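Long-range contacts in DNA translocase coupling protein (Clostridium perfringens, PDB 6O1W), which probably binds ATP and DNA as the coupling protein of plasmid pCW3 conjugation, an ATPase of the FtsK/SpoIIIE translocase family: residues A[94-99]-A[324-329]; A[143-148]-A[338-343]. All coordinates share one frame; numbering follows the deposited sequence.

How the contacts relate
The centres of contact 1 and contact 2 lie about 9 Å apart, and the two are joined through one beta hairpin: strand 326-331, used by contact 1, runs antiparallel to strand 334-340, used by contact 2, within the mixed sheet of the P-loop ATPase domain. Along the chain the order is 94-99, 143-148, 324-329, 338-343, so the segments alternate. Between the contacts, Gly325 O lies 2.8 Å from Ala340 N, a probable backbone hydrogen bond. Late in the sequence, the hairpin thus packs against two earlier elements near the nucleotide site, the loop leading into strand 111-116 and helix 142-155, which begins within the predicted Walker A motif.

Contact 1 of 2, residues A[94-99]-A[324-329]; sequences IPKYLP and KGRFLF
An irregular loop, 94-99, between strands 82-89 and 111-116, passes over the start of hairpin strand 326-331 without pairing with it, the closest alpha carbons being those of Lys96 and Lys324, 7.3 Å apart. Arg326 carries the contact. Its CG stands anti to the backbone N, and bends at chi2 and chi3 turn the chain so that its end comes up to the loop. There NH2 donates to Pro95 O at 2.8 Å. The oxygen lies near the guanidinium plane, at its edge, whereas the donor sits above the carbonyl plane; the N-H...O angle is 156°. The proline ring limits the backbone freedom of the residue that presents the acceptor.

Ile94 lays CD1 over one face of the guanidinium, toward its rim, 3.5 Å from Arg326 CZ. Its CG1 takes the crowded position between the backbone N and the carbonyl carbon (chi1 51°), and a branched aliphatic residue fits against the weakly hydrated face of the cation. Lys96 approaches obliquely through CG, 4.0 Å from Arg326 NH2, while the rest of its extended chain leads its ammonium away from the like charge.

Lys324 lies near Gly139 and Gly141 of the ATP site. Arg326 NE is hydrogen-bonded to Gln339 OE1 on strand 334-340. Held through NE and NH2 by two neutral oxygens, with a hydrocarbon over one face, the guanidinium of this buried residue is restrained in its rotation and probably helped to remain charged.

Contact 2 of 2, residues A[143-148]-A[338-343]; sequences SVILRC and FQAFYF
Hydrophobic packing joins the first turns of helix 142-155 to segment 338-343, which includes part of strand 334-340. Ile145 extends CG1, anti to its carbonyl carbon, to Ala340 CB at 3.7 Å; the small alanine leaves the helix room to come close. Val144 is placed more tightly: CG1, anti to the backbone N, rests against the chain itself, 3.3 Å from Phe343 N, and also meets Tyr342 CD1 obliquely at 4.0 Å. A short branched side chain suits so close an approach to the backbone.

Aromatic contacts gather round Cys148. The Phe343 ring, its CG anti to the backbone N, lies with one face against the helix, making a CH-pi contact in which Cys148 CA sits 4.1 Å from the ring centroid and 22° from the ring normal. Arg147 O lies over the same face, toward the rim. Alongside, Cys148 CB packs on Phe343 CB at 3.8 Å. With SG anti to its backbone N (chi1 -173°), the cysteine also makes oblique sulfur-aromatic contacts with Phe343 and Phe341, SG lying 4.0 Å from Phe341 CD2; this small, polarisable side chain fits between both phenylalanines.

Val144 and Ala340 belong to the ATP site seen in another structure of this protein, and Ser143 belongs to the predicted Walker A motif, so the packing lies beside the nucleotide site. Beyond it, Trp100 and Trp151 meet the Phe343 ring, while Ile145 reaches on to Phe327 of strand 326-331, Ile298 of strand 296-299 and Ser134 of strand 132-135, so the helix packs over three neighbouring strands of the mixed sheet.

Contact 1 of 2, residues A[94-99]-A[324-329]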
# COMPACT_ATOMS: atom_id res chain seq x y z
N ILE A 94 1.44 13.88 -9.81
CA ILE A 94 0.50 12.84 -9.40
C ILE A 94 -0.66 13.56 -8.71
O ILE A 94 -0.39 14.56 -8.04
CB ILE A 94 1.08 11.65 -8.54
CG1 ILE A 94 1.90 12.12 -7.33
CG2 ILE A 94 1.89 10.69 -9.39
CD1 ILE A 94 2.51 10.96 -6.55
N PRO A 95 -1.92 13.09 -8.81
CA PRO A 95 -3.02 13.80 -8.16
C PRO A 95 -2.94 13.82 -6.64
O PRO A 95 -2.24 13.00 -6.04
CB PRO A 95 -4.27 13.06 -8.65
CG PRO A 95 -3.83 12.28 -9.84
CD PRO A 95 -2.42 11.92 -9.56
N LYS A 96 -3.65 14.76 -6.02
CA LYS A 96 -3.71 14.88 -4.55
C LYS A 96 -5.08 14.35 -4.07
O LYS A 96 -5.35 14.28 -2.87
CB LYS A 96 -3.48 16.34 -4.11
CG LYS A 96 -2.10 16.87 -4.46
CD LYS A 96 -1.80 18.16 -3.69
CE LYS A 96 -0.35 18.57 -3.82
NZ LYS A 96 0.03 19.62 -2.83
N TYR A 97 -5.93 14.00 -5.05
CA TYR A 97 -7.25 13.42 -4.87
C TYR A 97 -7.59 12.69 -6.14
O TYR A 97 -7.47 13.24 -7.23
CB TYR A 97 -8.31 14.49 -4.56
CG TYR A 97 -9.70 13.92 -4.34
CD1 TYR A 97 -9.95 13.02 -3.31
CD2 TYR A 97 -10.77 14.31 -5.15
CE1 TYR A 97 -11.22 12.51 -3.09
CE2 TYR A 97 -12.05 13.81 -4.93
CZ TYR A 97 -12.27 12.90 -3.91
OH TYR A 97 -13.54 12.42 -3.69
N LEU A 98 -8.01 11.43 -6.00
CA LEU A 98 -8.31 10.58 -7.14
C LEU A 98 -9.50 9.70 -6.77
O LEU A 98 -9.32 8.61 -6.19
CB LEU A 98 -7.05 9.75 -7.48
CG LEU A 98 -7.08 8.84 -8.66
CD1 LEU A 98 -7.07 9.64 -9.96
CD2 LEU A 98 -5.92 7.90 -8.59
N PRO A 99 -10.73 10.19 -7.03
CA PRO A 99 -11.91 9.38 -6.68
C PRO A 99 -11.98 8.10 -7.49
O PRO A 99 -11.58 8.08 -8.65
CB PRO A 99 -13.09 10.31 -7.04
CG PRO A 99 -12.54 11.28 -8.03
CD PRO A 99 -11.11 11.48 -7.65
N LYS A 324 -3.30 13.15 1.91
CA LYS A 324 -4.20 12.03 2.16
C LYS A 324 -4.32 11.16 0.91
O LYS A 324 -4.52 11.67 -0.21
CB LYS A 324 -5.60 12.51 2.62
CG LYS A 324 -6.37 11.42 3.37
CD LYS A 324 -7.78 11.89 3.77
CE LYS A 324 -8.67 10.75 4.24
NZ LYS A 324 -9.01 9.80 3.13
N GLY A 325 -4.17 9.85 1.12
CA GLY A 325 -4.23 8.86 0.05
C GLY A 325 -2.94 8.69 -0.73
O GLY A 325 -2.92 7.96 -1.72
N ARG A 326 -1.86 9.32 -0.28
CA ARG A 326 -0.55 9.20 -0.93
C ARG A 326 0.21 8.03 -0.30
O ARG A 326 0.35 7.95 0.92
CB ARG A 326 0.23 10.51 -0.83
CG ARG A 326 1.52 10.53 -1.64
CD ARG A 326 1.27 10.37 -3.13
NE ARG A 326 0.46 11.44 -3.72
CZ ARG A 326 0.89 12.69 -3.95
NH1 ARG A 326 2.11 13.05 -3.59
NH2 ARG A 326 0.09 13.57 -4.54
N PHE A 327 0.65 7.08 -1.12
CA PHE A 327 1.30 5.89 -0.59
C PHE A 327 2.53 5.53 -1.35
O PHE A 327 2.73 6.03 -2.45
CB PHE A 327 0.30 4.69 -0.73
CG PHE A 327 -0.79 4.63 0.30
CD1 PHE A 327 -1.95 5.38 0.14
CD2 PHE A 327 -0.65 3.87 1.45
CE1 PHE A 327 -2.93 5.38 1.13
CE2 PHE A 327 -1.64 3.84 2.43
CZ PHE A 327 -2.77 4.61 2.28
N LEU A 328 3.29 4.57 -0.79
CA LEU A 328 4.38 3.85 -1.44
C LEU A 328 3.88 2.45 -1.85
O LEU A 328 3.20 1.75 -1.09
CB LEU A 328 5.62 3.70 -0.56
CG LEU A 328 6.32 5.02 -0.19
CD1 LEU A 328 7.40 4.77 0.78
CD2 LEU A 328 6.89 5.71 -1.42
N PHE A 329 4.24 2.04 -3.04
CA PHE A 329 3.95 0.72 -3.59
C PHE A 329 5.29 0.01 -3.76
O PHE A 329 6.19 0.53 -4.42
CB PHE A 329 3.27 0.83 -4.97
CG PHE A 329 2.94 -0.50 -5.63
CD1 PHE A 329 1.76 -1.17 -5.33
CD2 PHE A 329 3.80 -1.06 -6.58
CE1 PHE A 329 1.45 -2.37 -5.96
CE2 PHE A 329 3.46 -2.25 -7.23
CZ PHE A 329 2.30 -2.91 -6.90

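Contact 2 of 2, residues A[143-148]-A[338-343]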
# COMPACT_ATOMS: atom_id res chain seq x y z
N SER A 143 -7.17 1.24 4.64
CA SER A 143 -8.33 0.35 4.64
C SER A 143 -9.23 0.55 3.43
O SER A 143 -9.78 -0.43 2.92
CB SER A 143 -9.11 0.50 5.94
OG SER A 143 -8.56 -0.40 6.89
N VAL A 144 -9.35 1.81 2.96
CA VAL A 144 -10.10 2.24 1.77
C VAL A 144 -9.58 1.49 0.51
O VAL A 144 -10.39 0.98 -0.27
CB VAL A 144 -10.07 3.79 1.63
CG1 VAL A 144 -10.34 4.24 0.20
CG2 VAL A 144 -11.05 4.45 2.59
N ILE A 145 -8.25 1.35 0.38
CA ILE A 145 -7.57 0.62 -0.72
C ILE A 145 -8.05 -0.82 -0.77
O ILE A 145 -8.35 -1.30 -1.85
CB ILE A 145 -6.02 0.66 -0.56
CG1 ILE A 145 -5.47 2.09 -0.75
CG2 ILE A 145 -5.32 -0.31 -1.55
CD1 ILE A 145 -4.02 2.25 -0.29
N LEU A 146 -8.07 -1.51 0.38
CA LEU A 146 -8.50 -2.90 0.48
C LEU A 146 -9.94 -3.09 0.02
O LEU A 146 -10.21 -4.06 -0.65
CB LEU A 146 -8.33 -3.39 1.93
CG LEU A 146 -6.88 -3.38 2.48
CD1 LEU A 146 -6.84 -3.96 3.86
CD2 LEU A 146 -5.93 -4.14 1.55
N ARG A 147 -10.86 -2.16 0.38
CA ARG A 147 -12.28 -2.21 -0.01
C ARG A 147 -12.46 -1.93 -1.51
O ARG A 147 -13.36 -2.49 -2.12
CB ARG A 147 -13.14 -1.27 0.85
CG ARG A 147 -13.22 -1.73 2.31
CD ARG A 147 -14.08 -0.79 3.13
NE ARG A 147 -13.98 -1.10 4.56
CZ ARG A 147 -13.22 -0.43 5.42
NH1 ARG A 147 -12.50 0.61 5.02
NH2 ARG A 147 -13.18 -0.80 6.70
N CYS A 148 -11.57 -1.10 -2.09
CA CYS A 148 -11.50 -0.79 -3.53
C CYS A 148 -11.09 -2.05 -4.31
O CYS A 148 -11.66 -2.34 -5.35
CB CYS A 148 -10.52 0.35 -3.78
SG CYS A 148 -10.52 0.95 -5.47
N PHE A 338 2.65 6.68 -5.28
CA PHE A 338 1.41 6.75 -6.04
C PHE A 338 0.30 7.32 -5.18
O PHE A 338 0.39 7.24 -3.94
CB PHE A 338 0.98 5.34 -6.58
CG PHE A 338 0.27 4.44 -5.60
CD1 PHE A 338 0.98 3.73 -4.63
CD2 PHE A 338 -1.11 4.27 -5.67
CE1 PHE A 338 0.32 2.86 -3.75
CE2 PHE A 338 -1.77 3.41 -4.78
CZ PHE A 338 -1.05 2.73 -3.81
N GLN A 339 -0.78 7.83 -5.85
CA GLN A 339 -2.00 8.32 -5.22
C GLN A 339 -3.03 7.21 -5.32
O GLN A 339 -3.39 6.81 -6.42
CB GLN A 339 -2.54 9.58 -5.93
CG GLN A 339 -3.74 10.26 -5.21
CD GLN A 339 -3.44 10.76 -3.81
OE1 GLN A 339 -2.30 11.11 -3.47
NE2 GLN A 339 -4.46 10.81 -2.95
N ALA A 340 -3.51 6.75 -4.18
CA ALA A 340 -4.51 5.70 -4.08
C ALA A 340 -5.88 6.26 -4.37
O ALA A 340 -6.16 7.41 -4.01
CB ALA A 340 -4.50 5.11 -2.68
N PHE A 341 -6.75 5.45 -4.97
CA PHE A 341 -8.14 5.79 -5.22
C PHE A 341 -8.86 6.00 -3.90
O PHE A 341 -8.62 5.25 -2.94
CB PHE A 341 -8.88 4.65 -5.94
CG PHE A 341 -8.45 4.39 -7.36
CD1 PHE A 341 -8.53 5.38 -8.32
CD2 PHE A 341 -8.02 3.13 -7.74
CE1 PHE A 341 -8.12 5.14 -9.63
CE2 PHE A 341 -7.64 2.88 -9.07
CZ PHE A 341 -7.70 3.88 -10.00
N TYR A 342 -9.74 7.00 -3.85
CA TYR A 342 -10.55 7.17 -2.66
C TYR A 342 -11.86 6.50 -3.02
O TYR A 342 -12.54 6.90 -3.98
CB TYR A 342 -10.72 8.63 -2.20
CG TYR A 342 -11.58 8.73 -0.95
CD1 TYR A 342 -11.15 8.19 0.26
CD2 TYR A 342 -12.85 9.30 -1.00
CE1 TYR A 342 -11.97 8.21 1.39
CE2 TYR A 342 -13.66 9.36 0.13
CZ TYR A 342 -13.22 8.80 1.32
OH TYR A 342 -14.04 8.85 2.43
N PHE A 343 -12.12 5.38 -2.36
CA PHE A 343 -13.30 4.54 -2.55
C PHE A 343 -14.14 4.79 -1.33
O PHE A 343 -13.70 4.53 -0.21
CB PHE A 343 -12.89 3.06 -2.67
CG PHE A 343 -14.03 2.09 -2.87
CD1 PHE A 343 -14.69 1.52 -1.79
CD2 PHE A 343 -14.45 1.73 -4.15
CE1 PHE A 343 -15.74 0.63 -1.97
CE2 PHE A 343 -15.49 0.83 -4.33
CZ PHE A 343 -16.16 0.31 -3.25